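Local coordinates for protein virulence factor (Pectobacterium carotovorum, PDB 2W3Y) that acts as a virulence factor of a Drosophila pathogen, carries a palmitoyl chain on a cysteine and binds to lipid vesicles, at residues Q45-N50 and Q131-V136; I65-F70 and S173-F178; V123-S128 and V215-G220; F147-G152 and S208-Q213. All blocks are in the same frame, centred on the assembly; numbering follows the deposited sequence.

Contact 1. Residues Q45-N50 and Q131-V136. With PLM (palmitic acid), chain C.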
# COMPACT_ATOMS: atom_id res chain seq x y z
N GLN A 45 1.34 -4.46 -0.16
CA GLN A 45 0.36 -5.02 -1.11
C GLN A 45 0.42 -4.40 -2.52
O GLN A 45 0.80 -3.24 -2.68
CB GLN A 45 -1.08 -4.87 -0.57
CG GLN A 45 -1.25 -5.23 0.90
CD GLN A 45 -1.59 -6.69 1.10
OE1 GLN A 45 -2.73 -7.10 0.85
NE2 GLN A 45 -0.62 -7.49 1.53
N THR A 46 0.03 -5.19 -3.52
CA THR A 46 -0.13 -4.69 -4.90
C THR A 46 -1.47 -5.19 -5.44
O THR A 46 -1.67 -6.40 -5.63
CB THR A 46 1.00 -5.18 -5.84
OG1 THR A 46 2.27 -4.84 -5.28
CG2 THR A 46 0.89 -4.50 -7.22
N TYR A 47 -2.40 -4.27 -5.64
CA TYR A 47 -3.72 -4.65 -6.13
C TYR A 47 -3.90 -4.19 -7.56
O TYR A 47 -3.76 -3.01 -7.87
CB TYR A 47 -4.84 -4.04 -5.29
CG TYR A 47 -4.79 -4.40 -3.82
CD1 TYR A 47 -4.41 -5.68 -3.39
CD2 TYR A 47 -5.13 -3.45 -2.84
CE1 TYR A 47 -4.36 -6.01 -2.03
CE2 TYR A 47 -5.09 -3.78 -1.47
CZ TYR A 47 -4.71 -5.06 -1.09
OH TYR A 47 -4.66 -5.41 0.25
N GLN A 48 -4.22 -5.13 -8.43
CA GLN A 48 -4.63 -4.77 -9.77
C GLN A 48 -6.11 -5.06 -9.94
O GLN A 48 -6.55 -6.17 -9.66
CB GLN A 48 -3.81 -5.49 -10.83
CG GLN A 48 -4.20 -5.05 -12.24
CD GLN A 48 -3.41 -5.74 -13.33
OE1 GLN A 48 -2.25 -6.12 -13.13
NE2 GLN A 48 -4.03 -5.91 -14.49
N PHE A 49 -6.87 -4.06 -10.38
CA PHE A 49 -8.30 -4.22 -10.56
C PHE A 49 -8.61 -4.41 -12.03
O PHE A 49 -8.54 -3.46 -12.81
CB PHE A 49 -9.07 -3.03 -9.97
CG PHE A 49 -8.82 -2.82 -8.51
CD1 PHE A 49 -9.11 -3.83 -7.58
CD2 PHE A 49 -8.24 -1.63 -8.06
CE1 PHE A 49 -8.87 -3.64 -6.21
CE2 PHE A 49 -7.99 -1.43 -6.70
CZ PHE A 49 -8.30 -2.43 -5.78
N ASN A 50 -8.93 -5.65 -12.38
CA ASN A 50 -9.24 -6.10 -13.76
C ASN A 50 -8.01 -6.30 -14.62
O ASN A 50 -7.05 -5.56 -14.52
CB ASN A 50 -10.24 -5.16 -14.45
CG ASN A 50 -11.56 -5.06 -13.72
OD1 ASN A 50 -12.11 -6.06 -13.27
ND2 ASN A 50 -12.08 -3.83 -13.59
N GLN A 131 -12.35 -3.15 -0.72
CA GLN A 131 -13.26 -2.13 -1.21
C GLN A 131 -12.92 -0.74 -0.65
O GLN A 131 -13.00 0.24 -1.38
CB GLN A 131 -14.72 -2.50 -0.98
CG GLN A 131 -15.12 -3.72 -1.80
CD GLN A 131 -16.62 -4.00 -1.82
OE1 GLN A 131 -17.34 -3.71 -0.86
NE2 GLN A 131 -17.08 -4.56 -2.92
N PHE A 132 -12.53 -0.71 0.62
CA PHE A 132 -12.06 0.52 1.28
C PHE A 132 -10.69 0.96 0.74
O PHE A 132 -10.48 2.12 0.50
CB PHE A 132 -12.02 0.34 2.80
CG PHE A 132 -11.49 1.54 3.56
CD1 PHE A 132 -12.32 2.63 3.84
CD2 PHE A 132 -10.16 1.58 4.00
CE1 PHE A 132 -11.83 3.75 4.54
CE2 PHE A 132 -9.66 2.70 4.70
CZ PHE A 132 -10.49 3.77 4.97
N ALA A 133 -9.79 0.00 0.50
CA ALA A 133 -8.43 0.28 0.03
C ALA A 133 -8.41 0.89 -1.37
O ALA A 133 -7.56 1.73 -1.67
CB ALA A 133 -7.57 -1.00 0.06
N GLY A 134 -9.35 0.47 -2.22
CA GLY A 134 -9.38 0.91 -3.61
C GLY A 134 -10.48 1.86 -4.06
O GLY A 134 -10.40 2.37 -5.18
N ASN A 135 -11.48 2.12 -3.20
CA ASN A 135 -12.75 2.76 -3.61
C ASN A 135 -13.46 2.01 -4.75
O ASN A 135 -13.78 2.59 -5.80
CB ASN A 135 -12.56 4.23 -3.99
CG ASN A 135 -12.16 5.08 -2.83
OD1 ASN A 135 -12.54 4.83 -1.69
ND2 ASN A 135 -11.40 6.13 -3.11
N VAL A 136 -13.71 0.72 -4.51
CA VAL A 136 -14.20 -0.19 -5.54
C VAL A 136 -15.35 -1.05 -5.04
O VAL A 136 -15.54 -1.24 -3.83
CB VAL A 136 -13.06 -1.13 -6.13
CG1 VAL A 136 -11.94 -0.32 -6.79
CG2 VAL A 136 -12.49 -2.10 -5.09
C1 PLM C . -8.85 -12.22 9.23
O2 PLM C . -8.95 -13.15 10.06
C2 PLM C . -8.70 -10.78 9.70
C3 PLM C . -7.31 -10.20 9.45
C4 PLM C . -7.15 -8.76 9.97
C5 PLM C . -7.80 -7.73 9.05
C6 PLM C . -8.19 -6.45 9.79
C7 PLM C . -8.44 -5.30 8.82
C8 PLM C . -9.42 -4.25 9.35
C9 PLM C . -8.66 -2.97 9.71
CA PLM C . -8.98 -1.79 8.80
CB PLM C . -7.77 -1.38 7.97
CC PLM C . -8.22 -0.67 6.70
CD PLM C . -7.41 -1.10 5.49
CE PLM C . -6.71 0.10 4.87
CF PLM C . -6.27 -0.17 3.44
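Tyr47 and Gly134 mark the closest backbone approach, their CA atoms 8.3 Å apart, where strand 40-49 passes the C-terminal end of helix 125-134. The helix stops there: Asn135 leaves it with a positive phi, and Val136 N donates back to Gln131 O. Val136 is thereby turned onto Phe49. Its CG1 lies over the ring centre, 4.1 Å from the centroid and 11° off the normal, a CH-pi contact, while CG2 reaches CE1 on the same ring. Gly134, lacking a side chain, leaves room for the aromatic ring beside the backbone, with Phe49 CE2 4.1 Å from Gly134 CA. One step back along this strand face, Tyr47 CE2 meets Ala133 CB at 4.0 Å. The phenol is held from its far end: Tyr47 OH donates to Gln45 OE1 over 2.6 Å, in the carbonyl plane on a lone pair. Ala133 CB also reaches the terminal methyl CF of the palmitate at 3.7 Å, and the edge of the Phe132 ring meets its CE. No hydrogen bond crosses between the segments; this is apolar helix-on-sheet packing at the inner end of the lipid pocket.

Contact 2. Residues I65-F70 and S173-F178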
# COMPACT_ATOMS: atom_id res chain seq x y z
N ILE A 65 5.82 -2.85 -11.45
CA ILE A 65 7.22 -2.89 -11.00
C ILE A 65 7.67 -1.56 -10.41
O ILE A 65 8.30 -1.53 -9.35
CB ILE A 65 8.23 -3.30 -12.12
CG1 ILE A 65 7.86 -4.65 -12.77
CG2 ILE A 65 9.67 -3.32 -11.58
CD1 ILE A 65 7.57 -5.76 -11.83
N LEU A 66 7.35 -0.48 -11.10
CA LEU A 66 7.67 0.87 -10.61
C LEU A 66 7.09 1.17 -9.22
O LEU A 66 7.79 1.70 -8.35
CB LEU A 66 7.19 1.92 -11.61
CG LEU A 66 7.97 2.06 -12.92
CD1 LEU A 66 7.21 3.00 -13.88
CD2 LEU A 66 9.41 2.55 -12.68
N MET A 67 5.82 0.85 -9.03
CA MET A 67 5.15 1.16 -7.76
C MET A 67 5.72 0.34 -6.59
O MET A 67 5.90 0.89 -5.49
CB MET A 67 3.63 1.01 -7.88
CG MET A 67 2.92 2.13 -8.68
SD MET A 67 3.16 3.85 -8.13
CE MET A 67 4.62 4.40 -8.99
N GLU A 68 6.01 -0.95 -6.82
CA GLU A 68 6.64 -1.80 -5.77
C GLU A 68 8.02 -1.24 -5.36
O GLU A 68 8.41 -1.29 -4.19
CB GLU A 68 6.74 -3.27 -6.19
CG GLU A 68 5.37 -3.95 -6.39
CD GLU A 68 5.39 -5.49 -6.32
OE1 GLU A 68 6.47 -6.11 -6.15
OE2 GLU A 68 4.29 -6.09 -6.43
N ARG A 69 8.73 -0.69 -6.34
CA ARG A 69 10.02 -0.06 -6.09
C ARG A 69 9.89 1.23 -5.28
O ARG A 69 10.69 1.47 -4.37
CB ARG A 69 10.76 0.20 -7.40
CG ARG A 69 11.24 -1.09 -8.09
CD ARG A 69 11.97 -0.78 -9.39
NE ARG A 69 13.35 -0.40 -9.11
CZ ARG A 69 14.23 0.05 -10.01
NH1 ARG A 69 13.88 0.21 -11.28
NH2 ARG A 69 15.46 0.35 -9.62
N PHE A 70 8.89 2.05 -5.61
CA PHE A 70 8.56 3.26 -4.84
C PHE A 70 8.14 2.93 -3.40
O PHE A 70 8.58 3.60 -2.45
CB PHE A 70 7.47 4.08 -5.55
CG PHE A 70 8.01 5.12 -6.52
CD1 PHE A 70 8.76 6.21 -6.06
CD2 PHE A 70 7.74 5.03 -7.89
CE1 PHE A 70 9.25 7.17 -6.95
CE2 PHE A 70 8.22 5.98 -8.79
CZ PHE A 70 8.98 7.05 -8.33
N SER A 173 0.15 -0.25 -3.58
CA SER A 173 -0.24 0.39 -4.83
C SER A 173 -1.50 -0.27 -5.38
O SER A 173 -1.77 -1.44 -5.08
CB SER A 173 0.91 0.35 -5.87
OG SER A 173 1.23 -0.97 -6.29
N THR A 174 -2.28 0.51 -6.13
CA THR A 174 -3.44 0.00 -6.89
C THR A 174 -3.22 0.31 -8.37
O THR A 174 -2.60 1.32 -8.74
CB THR A 174 -4.81 0.58 -6.45
OG1 THR A 174 -4.97 1.91 -6.94
CG2 THR A 174 -4.99 0.56 -4.92
N HIS A 175 -3.72 -0.58 -9.20
CA HIS A 175 -3.53 -0.50 -10.64
C HIS A 175 -4.92 -0.67 -11.24
O HIS A 175 -5.45 -1.78 -11.34
CB HIS A 175 -2.44 -1.53 -11.08
CG HIS A 175 -1.13 -1.29 -10.40
ND1 HIS A 175 -0.16 -0.46 -10.93
CD2 HIS A 175 -0.70 -1.65 -9.17
CE1 HIS A 175 0.84 -0.37 -10.08
NE2 HIS A 175 0.54 -1.07 -8.99
N ASP A 176 -5.55 0.48 -11.52
CA ASP A 176 -6.95 0.56 -11.92
C ASP A 176 -7.11 0.47 -13.42
O ASP A 176 -6.58 1.30 -14.14
CB ASP A 176 -7.61 1.89 -11.50
CG ASP A 176 -7.41 2.24 -10.04
OD1 ASP A 176 -7.11 1.36 -9.22
OD2 ASP A 176 -7.54 3.44 -9.74
N LEU A 177 -7.87 -0.52 -13.87
CA LEU A 177 -8.25 -0.66 -15.28
C LEU A 177 -9.76 -0.60 -15.38
O LEU A 177 -10.43 -1.62 -15.30
CB LEU A 177 -7.70 -1.98 -15.86
CG LEU A 177 -6.20 -1.71 -15.87
CD1 LEU A 177 -5.38 -2.66 -15.00
CD2 LEU A 177 -5.64 -1.45 -17.27
N PHE A 178 -10.27 0.62 -15.51
CA PHE A 178 -11.69 0.89 -15.47
C PHE A 178 -12.07 1.70 -16.71
O PHE A 178 -11.22 2.37 -17.31
CB PHE A 178 -12.04 1.76 -14.24
CG PHE A 178 -11.86 1.06 -12.91
CD1 PHE A 178 -12.39 -0.22 -12.69
CD2 PHE A 178 -11.19 1.70 -11.87
CE1 PHE A 178 -12.24 -0.86 -11.45
CE2 PHE A 178 -11.04 1.07 -10.63
CZ PHE A 178 -11.56 -0.21 -10.43
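Met67 packs on Ser173 and His175 where helix 57-81 lies against strand 166-179, a buried helix-on-sheet contact against the mixed sheet of this fold. The touching is all van der Waals. The beta carbons meet, Met67 CB and Ser173 CB only 3.4 Å apart, tighter than usual for carbons, and the two CA atoms are 6.2 Å apart. Beyond CB the methionine bends at both chi2 (-56°) and chi3 (88°), which carries its sulfur and methyl away from the strand. Hydrogen bonds lie within the strand rather than across the contact. Ser173 OG and His175 NE2 share one at 2.8 Å, joining two side chains on the same face; Ser173 puts OG there with chi1 at 65°. His175 ND1 is in turn bonded to Tyr187 OH, so both ring nitrogens are used and the imidazole is fixed against rotation. Alternate residues serve the other face, where Thr174 OG1 donates to Asp176 OD1 on its syn side. Glu68, on the next helix position, turns to Thr46 and Tyr261 instead. Against the imidazole thus held, Met67 CG rests 3.5 Å from His175 CE1.

Contact 3. Residues V123-S128 and V215-G220. With PLM (palmitic acid), chain C.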
# COMPACT_ATOMS: atom_id res chain seq x y z
N VAL A 123 -16.53 -13.28 7.49
CA VAL A 123 -16.17 -13.78 6.16
C VAL A 123 -16.28 -12.71 5.07
O VAL A 123 -15.88 -12.96 3.93
CB VAL A 123 -17.03 -15.03 5.74
CG1 VAL A 123 -16.67 -16.26 6.57
CG2 VAL A 123 -18.52 -14.71 5.82
N GLU A 124 -16.83 -11.55 5.41
CA GLU A 124 -16.91 -10.40 4.52
C GLU A 124 -15.82 -9.35 4.84
O GLU A 124 -15.71 -8.37 4.11
CB GLU A 124 -18.29 -9.72 4.62
CG GLU A 124 -19.53 -10.62 4.45
CD GLU A 124 -20.85 -9.92 4.87
OE1 GLU A 124 -20.98 -9.45 6.02
OE2 GLU A 124 -21.77 -9.84 4.03
N VAL A 125 -15.05 -9.54 5.91
CA VAL A 125 -14.04 -8.55 6.31
C VAL A 125 -12.98 -8.29 5.22
O VAL A 125 -12.64 -7.14 4.95
CB VAL A 125 -13.30 -8.95 7.63
CG1 VAL A 125 -12.08 -8.06 7.86
CG2 VAL A 125 -14.23 -8.88 8.81
N ALA A 126 -12.49 -9.35 4.60
CA ALA A 126 -11.49 -9.21 3.53
C ALA A 126 -12.01 -8.36 2.38
O ALA A 126 -11.28 -7.50 1.86
CB ALA A 126 -11.01 -10.60 3.03
N LYS A 127 -13.25 -8.60 1.96
CA LYS A 127 -13.91 -7.76 0.94
C LYS A 127 -14.06 -6.29 1.37
O LYS A 127 -13.84 -5.37 0.56
CB LYS A 127 -15.29 -8.33 0.58
CG LYS A 127 -15.92 -7.71 -0.66
CD LYS A 127 -17.12 -8.50 -1.11
CE LYS A 127 -17.29 -8.45 -2.62
NZ LYS A 127 -18.28 -9.46 -3.09
N SER A 128 -14.44 -6.06 2.63
CA SER A 128 -14.50 -4.70 3.17
C SER A 128 -13.16 -3.99 3.08
O SER A 128 -13.13 -2.81 2.75
CB SER A 128 -15.02 -4.68 4.61
OG SER A 128 -16.26 -5.36 4.70
N VAL A 215 -19.12 -8.58 12.94
CA VAL A 215 -18.02 -7.86 13.58
C VAL A 215 -18.11 -6.36 13.29
O VAL A 215 -18.42 -5.95 12.16
CB VAL A 215 -16.59 -8.43 13.23
CG1 VAL A 215 -16.58 -9.96 13.23
CG2 VAL A 215 -16.08 -7.91 11.90
N ASN A 216 -17.86 -5.53 14.30
CA ASN A 216 -17.87 -4.08 14.13
C ASN A 216 -16.50 -3.59 13.72
O ASN A 216 -15.52 -3.76 14.44
CB ASN A 216 -18.35 -3.37 15.41
CG ASN A 216 -18.47 -1.85 15.24
OD1 ASN A 216 -19.12 -1.36 14.30
ND2 ASN A 216 -17.84 -1.09 16.15
N LEU A 217 -16.43 -3.01 12.52
CA LEU A 217 -15.20 -2.38 12.05
C LEU A 217 -15.35 -0.88 12.25
O LEU A 217 -16.13 -0.23 11.54
CB LEU A 217 -14.95 -2.70 10.58
CG LEU A 217 -14.92 -4.15 10.11
CD1 LEU A 217 -14.66 -4.20 8.60
CD2 LEU A 217 -13.87 -4.97 10.89
N GLU A 218 -14.61 -0.34 13.21
CA GLU A 218 -14.57 1.11 13.46
C GLU A 218 -13.12 1.56 13.55
O GLU A 218 -12.48 1.43 14.60
CB GLU A 218 -15.37 1.50 14.72
CG GLU A 218 -15.53 3.03 14.88
CD GLU A 218 -16.11 3.48 16.22
OE1 GLU A 218 -15.58 3.09 17.29
OE2 GLU A 218 -17.08 4.26 16.20
N PHE A 219 -12.58 2.05 12.43
CA PHE A 219 -11.17 2.44 12.37
C PHE A 219 -11.03 3.82 11.76
O PHE A 219 -11.62 4.11 10.72
CB PHE A 219 -10.33 1.45 11.54
CG PHE A 219 -10.22 0.09 12.15
CD1 PHE A 219 -9.13 -0.23 12.95
CD2 PHE A 219 -11.18 -0.89 11.89
CE1 PHE A 219 -9.01 -1.51 13.51
CE2 PHE A 219 -11.08 -2.16 12.44
CZ PHE A 219 -9.98 -2.48 13.26
N GLY A 220 -10.25 4.66 12.43
CA GLY A 220 -9.86 5.94 11.87
C GLY A 220 -8.56 5.71 11.12
O GLY A 220 -7.58 5.27 11.70
C1 PLM C . -8.85 -12.22 9.23
O2 PLM C . -8.95 -13.15 10.06
C2 PLM C . -8.70 -10.78 9.70
C3 PLM C . -7.31 -10.20 9.45
C4 PLM C . -7.15 -8.76 9.97
C5 PLM C . -7.80 -7.73 9.05
C6 PLM C . -8.19 -6.45 9.79
C7 PLM C . -8.44 -5.30 8.82
C8 PLM C . -9.42 -4.25 9.35
C9 PLM C . -8.66 -2.97 9.71
CA PLM C . -8.98 -1.79 8.80
CB PLM C . -7.77 -1.38 7.97
CC PLM C . -8.22 -0.67 6.70
CD PLM C . -7.41 -1.10 5.49
CE PLM C . -6.71 0.10 4.87
CF PLM C . -6.27 -0.17 3.44
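Glu124 O is gripped twice by Ser128, the residue whose CB touches Leu217 across the contact: Ser128 N donates to it over 3.0 Å and Ser128 OG over 3.1 Å. The hydroxyl comes from above, 45° out of the carbonyl plane. Folded back beside its own backbone N (chi1 -54°), the serine oxygen serves the first turn of helix 125-134, and the CB carbon is what meets strand 214-228, 4.0 Å from Leu217 CD1. One turn earlier, Val125 sends CG2 against Val215 CG2 at 3.7 Å, the two side chains crossing at about a right angle. The same methyl of Val125 reaches Leu217 CD2 more loosely, at 4.4 Å, and so sits between two residues that point to the same side of the strand. Phe219, next in this alternation, leaves the helix behind and faces the lipid: palmitate C9 lies over the ring centre, 3.7 Å above its plane, while Phe198 meets the ring edge-to-face. No hydrogen bond joins helix and strand; the hydroxyl donates back to Glu124 O instead. The chemistry implies a seam of apolar carbon contacts, mostly between methyl groups, consistent with a wall suited to an acyl chain.

Contact 4. Residues F147-G152 and S208-Q213. With PLM (palmitic acid), chain C.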
# COMPACT_ATOMS: atom_id res chain seq x y z
N PHE A 147 -5.31 -15.25 1.99
CA PHE A 147 -4.08 -14.59 2.44
C PHE A 147 -4.25 -13.92 3.81
O PHE A 147 -3.42 -14.09 4.72
CB PHE A 147 -3.59 -13.54 1.43
CG PHE A 147 -2.62 -12.56 2.04
CD1 PHE A 147 -1.29 -12.92 2.23
CD2 PHE A 147 -3.06 -11.30 2.49
CE1 PHE A 147 -0.39 -12.04 2.83
CE2 PHE A 147 -2.16 -10.42 3.10
CZ PHE A 147 -0.84 -10.80 3.27
N LEU A 148 -5.33 -13.14 3.94
CA LEU A 148 -5.54 -12.29 5.11
C LEU A 148 -5.84 -13.14 6.33
O LEU A 148 -5.36 -12.85 7.44
CB LEU A 148 -6.66 -11.26 4.85
CG LEU A 148 -6.78 -10.07 5.80
CD1 LEU A 148 -5.60 -9.09 5.66
CD2 LEU A 148 -8.13 -9.36 5.62
N GLN A 149 -6.61 -14.20 6.11
CA GLN A 149 -6.96 -15.13 7.17
C GLN A 149 -5.71 -15.77 7.78
O GLN A 149 -5.54 -15.78 9.02
CB GLN A 149 -7.95 -16.18 6.64
CG GLN A 149 -8.30 -17.28 7.62
CD GLN A 149 -9.54 -18.05 7.19
OE1 GLN A 149 -9.61 -18.59 6.07
NE2 GLN A 149 -10.52 -18.10 8.07
N ASN A 150 -4.83 -16.27 6.91
CA ASN A 150 -3.59 -16.89 7.35
C ASN A 150 -2.64 -15.88 7.99
O ASN A 150 -2.03 -16.18 9.02
CB ASN A 150 -2.88 -17.61 6.19
CG ASN A 150 -3.68 -18.80 5.67
OD1 ASN A 150 -4.55 -19.34 6.36
ND2 ASN A 150 -3.38 -19.20 4.45
N PHE A 151 -2.53 -14.69 7.40
CA PHE A 151 -1.71 -13.63 7.97
C PHE A 151 -2.25 -13.19 9.35
O PHE A 151 -1.47 -12.87 10.25
CB PHE A 151 -1.59 -12.43 7.03
CG PHE A 151 -0.57 -11.42 7.50
CD1 PHE A 151 0.79 -11.69 7.40
CD2 PHE A 151 -0.98 -10.22 8.07
CE1 PHE A 151 1.74 -10.77 7.85
CE2 PHE A 151 -0.02 -9.28 8.52
CZ PHE A 151 1.33 -9.56 8.41
N GLY A 152 -3.57 -13.19 9.49
CA GLY A 152 -4.23 -12.82 10.75
C GLY A 152 -3.76 -13.62 11.96
O GLY A 152 -3.74 -13.10 13.07
N SER A 208 -11.16 -13.52 13.12
CA SER A 208 -12.61 -13.61 12.91
C SER A 208 -13.00 -13.86 11.45
O SER A 208 -14.18 -13.84 11.12
CB SER A 208 -13.27 -12.32 13.38
OG SER A 208 -13.05 -11.30 12.42
N CYS A 209 -12.01 -14.06 10.58
CA CYS A 209 -12.25 -14.14 9.13
C CYS A 209 -13.02 -15.39 8.69
O CYS A 209 -13.50 -15.46 7.54
CB CYS A 209 -10.94 -14.03 8.35
SG CYS A 209 -10.18 -12.36 8.30
N ALA A 210 -13.13 -16.38 9.57
CA ALA A 210 -13.86 -17.62 9.26
C ALA A 210 -15.28 -17.63 9.83
O ALA A 210 -16.09 -18.50 9.50
CB ALA A 210 -13.08 -18.85 9.73
N SER A 211 -15.58 -16.63 10.66
CA SER A 211 -16.85 -16.52 11.36
C SER A 211 -17.98 -15.91 10.52
O SER A 211 -17.76 -14.99 9.73
CB SER A 211 -16.67 -15.70 12.64
OG SER A 211 -17.92 -15.34 13.20
N TYR A 212 -19.19 -16.44 10.72
CA TYR A 212 -20.41 -15.91 10.11
C TYR A 212 -21.12 -14.94 11.06
O TYR A 212 -22.13 -14.35 10.71
CB TYR A 212 -21.33 -17.05 9.66
CG TYR A 212 -20.88 -17.64 8.35
CD1 TYR A 212 -19.81 -18.52 8.28
CD2 TYR A 212 -21.51 -17.28 7.16
CE1 TYR A 212 -19.38 -19.04 7.08
CE2 TYR A 212 -21.09 -17.79 5.96
CZ TYR A 212 -20.03 -18.67 5.92
OH TYR A 212 -19.61 -19.18 4.72
N GLN A 213 -20.56 -14.79 12.25
CA GLN A 213 -21.01 -13.81 13.24
C GLN A 213 -20.60 -12.39 12.80
O GLN A 213 -19.62 -12.22 12.07
CB GLN A 213 -20.45 -14.21 14.62
CG GLN A 213 -20.26 -13.09 15.66
CD GLN A 213 -19.64 -13.59 16.97
OE1 GLN A 213 -18.86 -14.55 16.99
NE2 GLN A 213 -20.00 -12.92 18.07
C1 PLM C . -8.85 -12.22 9.23
O2 PLM C . -8.95 -13.15 10.06
C2 PLM C . -8.70 -10.78 9.70
C3 PLM C . -7.31 -10.20 9.45
C4 PLM C . -7.15 -8.76 9.97
C5 PLM C . -7.80 -7.73 9.05
C6 PLM C . -8.19 -6.45 9.79
C7 PLM C . -8.44 -5.30 8.82
C8 PLM C . -9.42 -4.25 9.35
C9 PLM C . -8.66 -2.97 9.71
CA PLM C . -8.98 -1.79 8.80
CB PLM C . -7.77 -1.38 7.97
CC PLM C . -8.22 -0.67 6.70
CD PLM C . -7.41 -1.10 5.49
CE PLM C . -6.71 0.10 4.87
CF PLM C . -6.27 -0.17 3.44
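The S-palmitoylation site lies here, with Cys209 packed against Gln149 of helix 142-159 and joined through SG to palmitate C1 by a covalent bond of 1.6 Å. Cys209 occupies a type I turn running from Ser208 to Ser211, closed by Ser211 N on Ser208 O. The acyl oxygen O2 receives a weak, bent hydrogen bond from Cys209 N, at 3.2 Å with an angle of 129° at the hydrogen. Helix and turn come close, the CA atoms of Gln149 and Cys209 being 5.7 Å apart, and Gln149 CB lies 4.1 Å from Cys209 CB. From there Gln149 runs out extended, with CG anti to its backbone N (chi1 175°), and brings its amide alongside the turn at Ala210. No hydrogen bond results across the segments: Gln149 NE2 and Ala210 N are both donors. Leu148 instead takes the lipid, its CG 3.7 Å from palmitate C3 and its CD2 3.8 Å from C5, flanking the first stretch of the chain. Past the turn, Ser211 OG accepts from Gln213 N at 2.9 Å, an ST turn. The 208-213 loop links strand 185-198 to strand 214-228, and Gln213 pairs with Gly122 just beyond strand 109-121. Helix 142-159 bridges this loop and the sheet, since its Phe147 and Phe151 pack on Gln43 of strand 40-49.

Contacts 1, 3 and 4 follow the palmitate from its thioester at contact 4, past strand 214-228 at contact 3, to its methyl end at contact 1. The centres of contacts 3 and 4 are about 11 Å apart, those of 1 and 3 about 15 Å, and those of 1 and 4 about 19 Å. Helix 125-134 serves contact 3 with its start and contact 1 with its end. Contact 2, its centre about 10 Å from that of contact 1, does not touch the lipid; strands 40-49 and 166-179, parallel neighbours, carry the two contacts. Along the chain contact 1 closes before contact 4 opens, whereas the other pairs interlock, except that contact 4 falls wholly between the segments of contact 3. In contacts 1, 3 and 4, sequence-distant segments thus line one acyl chain.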